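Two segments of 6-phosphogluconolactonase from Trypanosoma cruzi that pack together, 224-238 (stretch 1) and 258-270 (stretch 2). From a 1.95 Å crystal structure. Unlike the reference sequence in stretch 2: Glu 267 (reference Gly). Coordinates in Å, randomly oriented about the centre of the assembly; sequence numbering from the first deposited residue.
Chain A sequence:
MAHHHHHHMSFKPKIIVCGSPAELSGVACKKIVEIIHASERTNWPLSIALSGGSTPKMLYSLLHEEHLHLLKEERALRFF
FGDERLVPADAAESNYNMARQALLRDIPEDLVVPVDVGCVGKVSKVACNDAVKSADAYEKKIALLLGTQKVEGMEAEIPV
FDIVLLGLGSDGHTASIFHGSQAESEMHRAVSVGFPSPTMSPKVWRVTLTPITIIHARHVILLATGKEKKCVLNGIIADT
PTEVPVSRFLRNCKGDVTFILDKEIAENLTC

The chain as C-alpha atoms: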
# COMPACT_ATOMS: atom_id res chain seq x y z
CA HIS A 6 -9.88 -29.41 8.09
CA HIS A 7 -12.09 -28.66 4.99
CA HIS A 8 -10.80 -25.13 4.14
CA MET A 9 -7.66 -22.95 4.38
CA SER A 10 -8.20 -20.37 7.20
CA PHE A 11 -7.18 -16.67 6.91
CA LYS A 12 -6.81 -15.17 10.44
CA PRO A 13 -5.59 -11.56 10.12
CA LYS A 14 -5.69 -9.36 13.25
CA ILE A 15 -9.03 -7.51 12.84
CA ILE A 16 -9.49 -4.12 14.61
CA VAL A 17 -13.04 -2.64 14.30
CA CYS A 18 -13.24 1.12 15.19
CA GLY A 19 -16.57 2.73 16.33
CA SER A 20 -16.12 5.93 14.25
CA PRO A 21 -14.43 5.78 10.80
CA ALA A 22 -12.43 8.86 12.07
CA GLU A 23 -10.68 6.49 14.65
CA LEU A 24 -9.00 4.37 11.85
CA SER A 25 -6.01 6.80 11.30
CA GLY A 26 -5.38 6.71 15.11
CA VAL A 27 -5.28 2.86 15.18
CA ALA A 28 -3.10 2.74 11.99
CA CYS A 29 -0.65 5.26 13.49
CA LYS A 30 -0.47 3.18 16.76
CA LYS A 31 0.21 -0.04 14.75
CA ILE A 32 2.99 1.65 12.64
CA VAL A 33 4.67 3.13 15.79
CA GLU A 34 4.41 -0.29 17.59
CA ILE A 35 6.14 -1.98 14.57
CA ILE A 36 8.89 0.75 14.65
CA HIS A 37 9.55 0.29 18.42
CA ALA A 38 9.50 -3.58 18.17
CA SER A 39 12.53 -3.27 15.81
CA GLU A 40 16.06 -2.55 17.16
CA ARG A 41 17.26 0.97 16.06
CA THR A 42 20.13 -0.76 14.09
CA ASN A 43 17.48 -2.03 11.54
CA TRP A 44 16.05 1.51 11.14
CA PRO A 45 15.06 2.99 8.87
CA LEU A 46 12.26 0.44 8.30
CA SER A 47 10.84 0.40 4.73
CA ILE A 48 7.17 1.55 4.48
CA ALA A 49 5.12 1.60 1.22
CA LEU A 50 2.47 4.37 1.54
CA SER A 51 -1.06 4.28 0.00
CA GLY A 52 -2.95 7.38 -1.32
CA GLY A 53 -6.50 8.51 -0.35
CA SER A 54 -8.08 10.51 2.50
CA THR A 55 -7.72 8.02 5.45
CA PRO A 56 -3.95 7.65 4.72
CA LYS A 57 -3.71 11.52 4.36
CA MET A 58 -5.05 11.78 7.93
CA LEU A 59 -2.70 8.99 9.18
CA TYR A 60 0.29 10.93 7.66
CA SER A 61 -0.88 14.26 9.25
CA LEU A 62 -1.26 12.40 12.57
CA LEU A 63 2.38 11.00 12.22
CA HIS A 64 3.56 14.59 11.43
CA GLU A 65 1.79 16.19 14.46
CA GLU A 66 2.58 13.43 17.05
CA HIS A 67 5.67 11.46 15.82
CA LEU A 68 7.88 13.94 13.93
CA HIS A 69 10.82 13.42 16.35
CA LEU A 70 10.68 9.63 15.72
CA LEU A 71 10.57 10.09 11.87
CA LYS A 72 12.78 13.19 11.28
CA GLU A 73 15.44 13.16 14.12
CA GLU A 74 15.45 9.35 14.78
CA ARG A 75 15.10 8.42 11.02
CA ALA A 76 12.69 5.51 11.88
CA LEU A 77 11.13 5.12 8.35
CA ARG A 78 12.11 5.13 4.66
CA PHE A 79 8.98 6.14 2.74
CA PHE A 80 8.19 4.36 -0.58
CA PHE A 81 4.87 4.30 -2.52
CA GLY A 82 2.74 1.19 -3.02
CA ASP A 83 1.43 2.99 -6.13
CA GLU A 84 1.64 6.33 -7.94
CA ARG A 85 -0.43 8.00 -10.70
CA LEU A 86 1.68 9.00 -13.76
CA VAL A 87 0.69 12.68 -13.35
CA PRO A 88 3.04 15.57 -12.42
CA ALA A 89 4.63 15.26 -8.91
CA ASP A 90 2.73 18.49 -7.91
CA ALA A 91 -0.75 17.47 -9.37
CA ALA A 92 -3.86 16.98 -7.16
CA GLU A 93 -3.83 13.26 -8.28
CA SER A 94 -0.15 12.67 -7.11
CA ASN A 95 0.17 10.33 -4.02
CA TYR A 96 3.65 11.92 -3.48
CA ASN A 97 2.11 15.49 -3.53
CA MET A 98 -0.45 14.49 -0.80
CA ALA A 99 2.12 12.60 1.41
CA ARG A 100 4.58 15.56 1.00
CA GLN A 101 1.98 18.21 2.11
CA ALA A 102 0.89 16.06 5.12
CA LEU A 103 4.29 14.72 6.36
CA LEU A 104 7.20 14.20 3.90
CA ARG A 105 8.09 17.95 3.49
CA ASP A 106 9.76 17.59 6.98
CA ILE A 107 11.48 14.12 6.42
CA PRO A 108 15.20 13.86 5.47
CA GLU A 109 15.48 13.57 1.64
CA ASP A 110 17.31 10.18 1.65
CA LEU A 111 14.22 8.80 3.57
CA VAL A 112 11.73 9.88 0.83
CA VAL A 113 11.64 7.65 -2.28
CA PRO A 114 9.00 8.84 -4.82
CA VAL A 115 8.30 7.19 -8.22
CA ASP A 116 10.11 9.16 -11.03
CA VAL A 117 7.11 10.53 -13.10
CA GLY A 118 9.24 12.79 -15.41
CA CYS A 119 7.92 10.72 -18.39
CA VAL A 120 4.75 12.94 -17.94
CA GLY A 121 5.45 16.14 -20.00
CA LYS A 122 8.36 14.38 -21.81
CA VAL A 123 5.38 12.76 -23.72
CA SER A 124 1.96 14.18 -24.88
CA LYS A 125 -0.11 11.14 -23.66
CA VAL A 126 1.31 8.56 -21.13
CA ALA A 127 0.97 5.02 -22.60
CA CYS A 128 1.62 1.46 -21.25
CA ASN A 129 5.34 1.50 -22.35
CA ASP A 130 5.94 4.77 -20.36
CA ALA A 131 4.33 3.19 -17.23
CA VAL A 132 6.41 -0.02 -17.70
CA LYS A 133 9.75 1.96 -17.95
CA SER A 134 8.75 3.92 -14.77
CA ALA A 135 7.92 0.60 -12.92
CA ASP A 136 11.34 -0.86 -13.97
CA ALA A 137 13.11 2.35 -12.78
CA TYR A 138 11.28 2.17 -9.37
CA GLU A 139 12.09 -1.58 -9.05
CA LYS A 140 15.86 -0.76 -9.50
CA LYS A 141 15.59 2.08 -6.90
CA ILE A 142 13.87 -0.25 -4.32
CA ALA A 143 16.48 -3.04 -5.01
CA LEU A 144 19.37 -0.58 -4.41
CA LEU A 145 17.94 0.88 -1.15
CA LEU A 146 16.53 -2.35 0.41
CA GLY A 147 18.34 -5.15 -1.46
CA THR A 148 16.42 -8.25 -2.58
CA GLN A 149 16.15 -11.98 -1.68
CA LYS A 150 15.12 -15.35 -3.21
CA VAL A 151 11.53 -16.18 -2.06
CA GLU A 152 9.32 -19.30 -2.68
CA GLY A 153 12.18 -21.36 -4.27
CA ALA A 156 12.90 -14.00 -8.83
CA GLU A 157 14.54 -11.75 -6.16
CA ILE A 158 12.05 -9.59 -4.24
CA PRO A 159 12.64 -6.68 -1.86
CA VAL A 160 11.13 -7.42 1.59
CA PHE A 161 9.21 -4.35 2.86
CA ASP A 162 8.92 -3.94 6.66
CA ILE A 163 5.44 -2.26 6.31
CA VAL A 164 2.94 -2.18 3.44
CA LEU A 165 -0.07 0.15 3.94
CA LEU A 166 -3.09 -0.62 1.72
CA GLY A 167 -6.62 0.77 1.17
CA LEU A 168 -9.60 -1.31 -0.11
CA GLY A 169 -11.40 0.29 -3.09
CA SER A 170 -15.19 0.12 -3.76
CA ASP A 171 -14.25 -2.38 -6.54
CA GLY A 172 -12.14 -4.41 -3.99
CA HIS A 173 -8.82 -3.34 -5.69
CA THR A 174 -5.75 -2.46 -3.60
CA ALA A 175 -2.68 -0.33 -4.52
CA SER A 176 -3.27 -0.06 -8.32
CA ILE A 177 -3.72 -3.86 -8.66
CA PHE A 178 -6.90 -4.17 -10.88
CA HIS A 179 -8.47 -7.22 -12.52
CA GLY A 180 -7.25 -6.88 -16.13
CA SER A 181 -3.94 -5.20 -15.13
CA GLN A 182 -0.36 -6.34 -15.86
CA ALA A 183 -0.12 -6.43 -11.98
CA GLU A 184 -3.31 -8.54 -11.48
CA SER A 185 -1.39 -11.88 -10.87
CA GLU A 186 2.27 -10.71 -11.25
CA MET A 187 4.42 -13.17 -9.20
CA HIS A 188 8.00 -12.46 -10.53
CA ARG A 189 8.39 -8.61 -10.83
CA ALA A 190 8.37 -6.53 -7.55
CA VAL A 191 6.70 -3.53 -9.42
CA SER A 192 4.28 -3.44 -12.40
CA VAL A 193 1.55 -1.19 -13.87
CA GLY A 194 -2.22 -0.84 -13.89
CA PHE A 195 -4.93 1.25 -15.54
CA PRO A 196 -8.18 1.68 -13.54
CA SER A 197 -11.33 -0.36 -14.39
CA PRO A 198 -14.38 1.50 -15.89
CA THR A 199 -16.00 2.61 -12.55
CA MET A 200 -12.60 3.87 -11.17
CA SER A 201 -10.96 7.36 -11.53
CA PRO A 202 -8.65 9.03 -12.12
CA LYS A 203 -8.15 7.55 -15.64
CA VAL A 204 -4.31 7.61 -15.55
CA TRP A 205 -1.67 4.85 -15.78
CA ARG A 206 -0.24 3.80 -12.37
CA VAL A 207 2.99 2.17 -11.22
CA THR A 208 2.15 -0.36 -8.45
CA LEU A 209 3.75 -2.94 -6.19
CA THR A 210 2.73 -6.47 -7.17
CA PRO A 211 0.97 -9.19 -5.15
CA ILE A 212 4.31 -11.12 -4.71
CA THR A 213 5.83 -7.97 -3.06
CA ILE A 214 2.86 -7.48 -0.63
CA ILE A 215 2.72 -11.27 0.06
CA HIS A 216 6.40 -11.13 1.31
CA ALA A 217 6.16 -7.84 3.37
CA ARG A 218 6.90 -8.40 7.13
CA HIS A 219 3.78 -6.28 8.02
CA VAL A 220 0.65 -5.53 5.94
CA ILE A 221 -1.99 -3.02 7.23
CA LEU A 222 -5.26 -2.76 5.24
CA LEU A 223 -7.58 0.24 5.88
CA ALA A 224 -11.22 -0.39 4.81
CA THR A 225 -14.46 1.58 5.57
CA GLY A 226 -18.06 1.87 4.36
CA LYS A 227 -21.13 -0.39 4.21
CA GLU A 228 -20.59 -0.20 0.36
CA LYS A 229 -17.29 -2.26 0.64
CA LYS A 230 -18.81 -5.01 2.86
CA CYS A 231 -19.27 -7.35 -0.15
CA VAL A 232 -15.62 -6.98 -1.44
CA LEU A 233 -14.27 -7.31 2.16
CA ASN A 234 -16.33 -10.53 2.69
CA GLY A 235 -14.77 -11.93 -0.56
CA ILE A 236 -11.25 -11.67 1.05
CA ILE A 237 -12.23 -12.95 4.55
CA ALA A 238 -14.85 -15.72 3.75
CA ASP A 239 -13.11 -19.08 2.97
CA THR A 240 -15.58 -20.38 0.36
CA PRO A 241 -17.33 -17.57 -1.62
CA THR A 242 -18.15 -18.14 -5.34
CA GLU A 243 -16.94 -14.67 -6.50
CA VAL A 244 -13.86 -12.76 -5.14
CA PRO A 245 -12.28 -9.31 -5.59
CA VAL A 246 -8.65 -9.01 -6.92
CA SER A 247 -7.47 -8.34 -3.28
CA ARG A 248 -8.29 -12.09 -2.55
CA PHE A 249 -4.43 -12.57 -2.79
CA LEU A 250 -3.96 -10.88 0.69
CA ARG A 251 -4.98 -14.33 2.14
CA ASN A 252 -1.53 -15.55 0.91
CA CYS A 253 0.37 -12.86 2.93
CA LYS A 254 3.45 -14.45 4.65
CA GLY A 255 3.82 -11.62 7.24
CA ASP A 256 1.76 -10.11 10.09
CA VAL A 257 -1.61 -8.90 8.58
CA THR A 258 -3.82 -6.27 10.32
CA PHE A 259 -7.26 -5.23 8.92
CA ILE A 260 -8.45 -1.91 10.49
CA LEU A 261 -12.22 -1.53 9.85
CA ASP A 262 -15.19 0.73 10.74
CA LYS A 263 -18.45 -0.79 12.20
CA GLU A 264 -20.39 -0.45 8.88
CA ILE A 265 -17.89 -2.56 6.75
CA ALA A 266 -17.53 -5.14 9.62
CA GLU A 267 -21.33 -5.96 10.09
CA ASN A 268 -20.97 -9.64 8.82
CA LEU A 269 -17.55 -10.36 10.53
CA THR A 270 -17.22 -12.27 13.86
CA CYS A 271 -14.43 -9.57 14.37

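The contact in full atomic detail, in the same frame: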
# COMPACT_ATOMS: atom_id res chain seq x y z
N ALA A 224 -9.97 -0.24 5.59
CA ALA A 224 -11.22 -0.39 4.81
C ALA A 224 -12.43 0.15 5.59
O ALA A 224 -12.61 -0.21 6.77
CB ALA A 224 -11.40 -1.84 4.42
N THR A 225 -13.23 0.99 4.95
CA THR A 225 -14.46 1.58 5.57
C THR A 225 -15.63 1.48 4.60
O THR A 225 -15.38 1.31 3.39
CB THR A 225 -14.25 3.05 5.92
OG1 THR A 225 -13.91 3.72 4.70
CG2 THR A 225 -13.17 3.26 6.95
N GLY A 226 -16.84 1.60 5.12
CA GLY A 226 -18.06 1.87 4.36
C GLY A 226 -18.88 0.61 4.20
O GLY A 226 -18.30 -0.47 3.79
N LYS A 227 -20.17 0.70 4.51
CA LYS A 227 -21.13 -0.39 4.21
C LYS A 227 -20.97 -0.84 2.75
O LYS A 227 -21.13 -2.02 2.50
CB LYS A 227 -22.58 0.03 4.50
CG LYS A 227 -23.56 -1.14 4.52
CD LYS A 227 -25.02 -0.75 4.49
CE LYS A 227 -25.93 -1.91 4.12
NZ LYS A 227 -26.28 -2.74 5.30
N GLU A 228 -20.66 0.07 1.82
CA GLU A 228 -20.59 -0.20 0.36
C GLU A 228 -19.42 -1.14 0.00
O GLU A 228 -19.44 -1.67 -1.13
CB GLU A 228 -20.49 1.13 -0.40
CG GLU A 228 -19.13 1.83 -0.35
CD GLU A 228 -18.85 2.78 0.82
OE1 GLU A 228 -17.75 3.42 0.85
OE2 GLU A 228 -19.71 2.85 1.71
N LYS A 229 -18.45 -1.37 0.90
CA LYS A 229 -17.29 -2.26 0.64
C LYS A 229 -17.43 -3.58 1.40
O LYS A 229 -16.49 -4.37 1.42
CB LYS A 229 -16.02 -1.54 1.06
CG LYS A 229 -15.76 -0.30 0.26
CD LYS A 229 -14.37 0.18 0.42
CE LYS A 229 -14.16 1.52 -0.24
NZ LYS A 229 -14.62 2.55 0.68
N LYS A 230 -18.58 -3.82 2.01
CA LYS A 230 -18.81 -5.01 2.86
C LYS A 230 -18.75 -6.27 2.00
O LYS A 230 -18.20 -7.31 2.45
CB LYS A 230 -20.14 -4.89 3.59
CG LYS A 230 -20.37 -5.92 4.67
CD LYS A 230 -21.26 -5.39 5.80
CE LYS A 230 -22.74 -5.74 5.70
NZ LYS A 230 -23.17 -6.19 4.36
N CYS A 231 -19.28 -6.20 0.79
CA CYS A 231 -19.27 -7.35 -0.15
C CYS A 231 -17.83 -7.68 -0.58
O CYS A 231 -17.42 -8.85 -0.43
CB CYS A 231 -20.17 -7.04 -1.34
SG CYS A 231 -20.27 -8.43 -2.49
N VAL A 232 -17.04 -6.71 -1.05
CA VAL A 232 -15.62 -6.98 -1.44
C VAL A 232 -14.81 -7.42 -0.21
O VAL A 232 -13.98 -8.33 -0.34
CB VAL A 232 -14.95 -5.82 -2.19
CG1 VAL A 232 -15.56 -5.67 -3.56
CG2 VAL A 232 -14.99 -4.51 -1.43
N LEU A 233 -15.05 -6.86 0.97
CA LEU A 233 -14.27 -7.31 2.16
C LEU A 233 -14.58 -8.78 2.45
O LEU A 233 -13.65 -9.56 2.67
CB LEU A 233 -14.59 -6.44 3.37
CG LEU A 233 -13.84 -6.82 4.64
CD1 LEU A 233 -12.32 -6.67 4.46
CD2 LEU A 233 -14.36 -6.00 5.82
N ASN A 234 -15.86 -9.14 2.44
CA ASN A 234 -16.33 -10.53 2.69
C ASN A 234 -15.66 -11.49 1.69
O ASN A 234 -15.40 -12.64 2.05
CB ASN A 234 -17.87 -10.55 2.71
CG ASN A 234 -18.50 -9.76 3.86
OD1 ASN A 234 -17.89 -9.49 4.90
ND2 ASN A 234 -19.75 -9.35 3.68
N GLY A 235 -15.37 -11.07 0.47
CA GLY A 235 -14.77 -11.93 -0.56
C GLY A 235 -13.29 -12.18 -0.30
O GLY A 235 -12.80 -13.13 -0.89
N ILE A 236 -12.63 -11.38 0.56
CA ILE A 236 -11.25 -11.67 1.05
C ILE A 236 -11.34 -12.64 2.23
O ILE A 236 -10.55 -13.63 2.28
CB ILE A 236 -10.45 -10.41 1.43
CG1 ILE A 236 -10.46 -9.34 0.35
CG2 ILE A 236 -9.02 -10.77 1.81
CD1 ILE A 236 -9.98 -8.01 0.83
N ILE A 237 -12.22 -12.33 3.18
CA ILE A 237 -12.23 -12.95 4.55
C ILE A 237 -12.92 -14.32 4.52
O ILE A 237 -12.36 -15.22 5.10
CB ILE A 237 -12.86 -11.99 5.58
CG1 ILE A 237 -11.88 -10.86 5.91
CG2 ILE A 237 -13.29 -12.72 6.84
CD1 ILE A 237 -12.48 -9.76 6.75
N ALA A 238 -14.10 -14.44 3.89
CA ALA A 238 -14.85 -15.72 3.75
C ALA A 238 -13.99 -16.77 3.01
O ALA A 238 -13.27 -16.42 2.04
CB ALA A 238 -16.15 -15.50 3.05
N THR A 258 -2.83 -7.00 9.49
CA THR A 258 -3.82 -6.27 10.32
C THR A 258 -4.82 -5.60 9.39
O THR A 258 -4.37 -4.87 8.52
CB THR A 258 -3.18 -5.22 11.22
OG1 THR A 258 -2.10 -5.86 11.91
CG2 THR A 258 -4.12 -4.63 12.25
N PHE A 259 -6.11 -5.92 9.55
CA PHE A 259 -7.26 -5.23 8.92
C PHE A 259 -7.85 -4.27 9.96
O PHE A 259 -8.19 -4.70 11.09
CB PHE A 259 -8.32 -6.22 8.41
CG PHE A 259 -7.99 -7.00 7.16
CD1 PHE A 259 -8.98 -7.72 6.52
CD2 PHE A 259 -6.70 -7.10 6.68
CE1 PHE A 259 -8.71 -8.47 5.39
CE2 PHE A 259 -6.42 -7.82 5.53
CZ PHE A 259 -7.43 -8.50 4.88
N ILE A 260 -7.89 -2.98 9.62
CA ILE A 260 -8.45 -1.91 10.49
C ILE A 260 -9.73 -1.45 9.79
O ILE A 260 -9.66 -0.95 8.66
CB ILE A 260 -7.39 -0.81 10.74
CG1 ILE A 260 -6.06 -1.42 11.23
CG2 ILE A 260 -7.90 0.27 11.69
CD1 ILE A 260 -4.99 -0.37 11.55
N LEU A 261 -10.86 -1.68 10.44
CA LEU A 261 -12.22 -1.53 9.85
C LEU A 261 -13.07 -0.56 10.68
O LEU A 261 -12.83 -0.42 11.91
CB LEU A 261 -12.86 -2.91 9.85
CG LEU A 261 -12.02 -4.03 9.24
CD1 LEU A 261 -12.78 -5.34 9.30
CD2 LEU A 261 -11.67 -3.70 7.79
N ASP A 262 -14.08 0.04 10.04
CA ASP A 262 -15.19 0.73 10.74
C ASP A 262 -16.28 -0.31 11.01
O ASP A 262 -16.17 -1.45 10.50
CB ASP A 262 -15.65 1.97 9.96
CG ASP A 262 -16.55 1.71 8.76
OD1 ASP A 262 -16.43 0.62 8.14
OD2 ASP A 262 -17.38 2.59 8.46
N LYS A 263 -17.29 0.06 11.81
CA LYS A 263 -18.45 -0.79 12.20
C LYS A 263 -19.21 -1.21 10.94
O LYS A 263 -19.51 -2.38 10.80
CB LYS A 263 -19.38 -0.05 13.15
CG LYS A 263 -18.81 0.25 14.53
CD LYS A 263 -18.74 -0.97 15.42
CE LYS A 263 -18.46 -0.64 16.87
NZ LYS A 263 -17.25 -1.36 17.35
N GLU A 264 -19.49 -0.26 10.05
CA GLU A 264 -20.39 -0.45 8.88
C GLU A 264 -19.80 -1.52 7.94
O GLU A 264 -20.58 -2.35 7.44
CB GLU A 264 -20.64 0.88 8.19
CG GLU A 264 -21.59 1.78 8.97
CD GLU A 264 -23.05 1.33 9.03
OE1 GLU A 264 -23.57 0.84 8.00
OE2 GLU A 264 -23.68 1.44 10.09
N ILE A 265 -18.48 -1.54 7.68
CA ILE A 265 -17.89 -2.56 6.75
C ILE A 265 -17.83 -3.93 7.44
O ILE A 265 -17.88 -4.94 6.72
CB ILE A 265 -16.52 -2.14 6.18
CG1 ILE A 265 -16.20 -2.92 4.89
CG2 ILE A 265 -15.41 -2.26 7.23
CD1 ILE A 265 -14.96 -2.47 4.18
N ALA A 266 -17.78 -3.95 8.78
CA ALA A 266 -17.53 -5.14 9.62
C ALA A 266 -18.83 -5.81 10.11
O ALA A 266 -18.71 -6.72 10.95
CB ALA A 266 -16.66 -4.74 10.79
N GLU A 267 -20.01 -5.48 9.57
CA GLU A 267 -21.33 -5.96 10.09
C GLU A 267 -21.46 -7.49 9.98
O GLU A 267 -22.08 -8.06 10.87
CB GLU A 267 -22.52 -5.26 9.42
CG GLU A 267 -22.21 -3.82 9.02
CD GLU A 267 -23.34 -2.79 8.95
OE1 GLU A 267 -24.04 -2.62 9.97
OE2 GLU A 267 -23.47 -2.13 7.87
N ASN A 268 -20.86 -8.15 8.99
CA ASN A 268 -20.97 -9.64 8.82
C ASN A 268 -19.76 -10.39 9.42
O ASN A 268 -19.79 -11.64 9.41
CB ASN A 268 -21.15 -10.02 7.36
CG ASN A 268 -22.41 -9.45 6.74
OD1 ASN A 268 -23.49 -9.48 7.33
ND2 ASN A 268 -22.28 -8.94 5.53
N LEU A 269 -18.73 -9.70 9.91
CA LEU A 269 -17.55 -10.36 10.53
C LEU A 269 -17.93 -10.85 11.93
O LEU A 269 -18.80 -10.22 12.55
CB LEU A 269 -16.38 -9.38 10.60
CG LEU A 269 -15.43 -9.39 9.41
CD1 LEU A 269 -16.18 -9.28 8.09
CD2 LEU A 269 -14.41 -8.27 9.55
N THR A 270 -17.26 -11.90 12.42
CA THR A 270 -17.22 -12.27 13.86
C THR A 270 -15.94 -11.66 14.47
O THR A 270 -15.42 -12.26 15.43
CB THR A 270 -17.42 -13.79 14.04
OG1 THR A 270 -16.55 -14.50 13.16
CG2 THR A 270 -18.85 -14.21 13.77

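Leu 233, on helix 230-237, lies at the apolar centre of the contact. Its CA-to-CB bond points toward stretch 2, and its two methyls reach different partners. Leu 233 CD2 lies 3.7 Å from Ile 265 CG1 and 3.9 Å from Leu 261 CD1. Leu 233 CD1 lies 4.1 Å from Phe 259 CD1. Ile 265 gives up more surface to the contact than any other residue. Ile 265 CD1 packs 3.6 Å from Ala 224 CB and 3.4 Å from Lys 229 CB, so this methyl lies between the start of stretch 1 and the residue just before the helix.

One helical turn further on, Ile 236 CG2 meets the edge of the Phe 259 ring, 4.1 Å from Phe 259 CZ. Ile 237 CG1 is 4.0 Å from Phe 259 CE1, and Ile 237 CD1 is 3.7 Å from Leu 269 CD2. Leu 269 is poorly ordered.

Hydrogen bonds from backbone amides join the stretches near Ala 224 and Gly 226; one acceptor is a carbonyl, the other a carboxylate. Ala 224 N donates to Ile 260 O at 3.2 Å, nearly straight at 167°. Asp 262 OD1 accepts from Gly 226 N at 3.2 Å and from Ile 265 N at 3.0 Å. One carboxylate oxygen thus ties both stretches together.

At the exposed edge of the contact, Lys 227 NZ and Glu 267 OE2 form a long salt bridge of 3.9 Å. Glu 267 differs from the reference glycine.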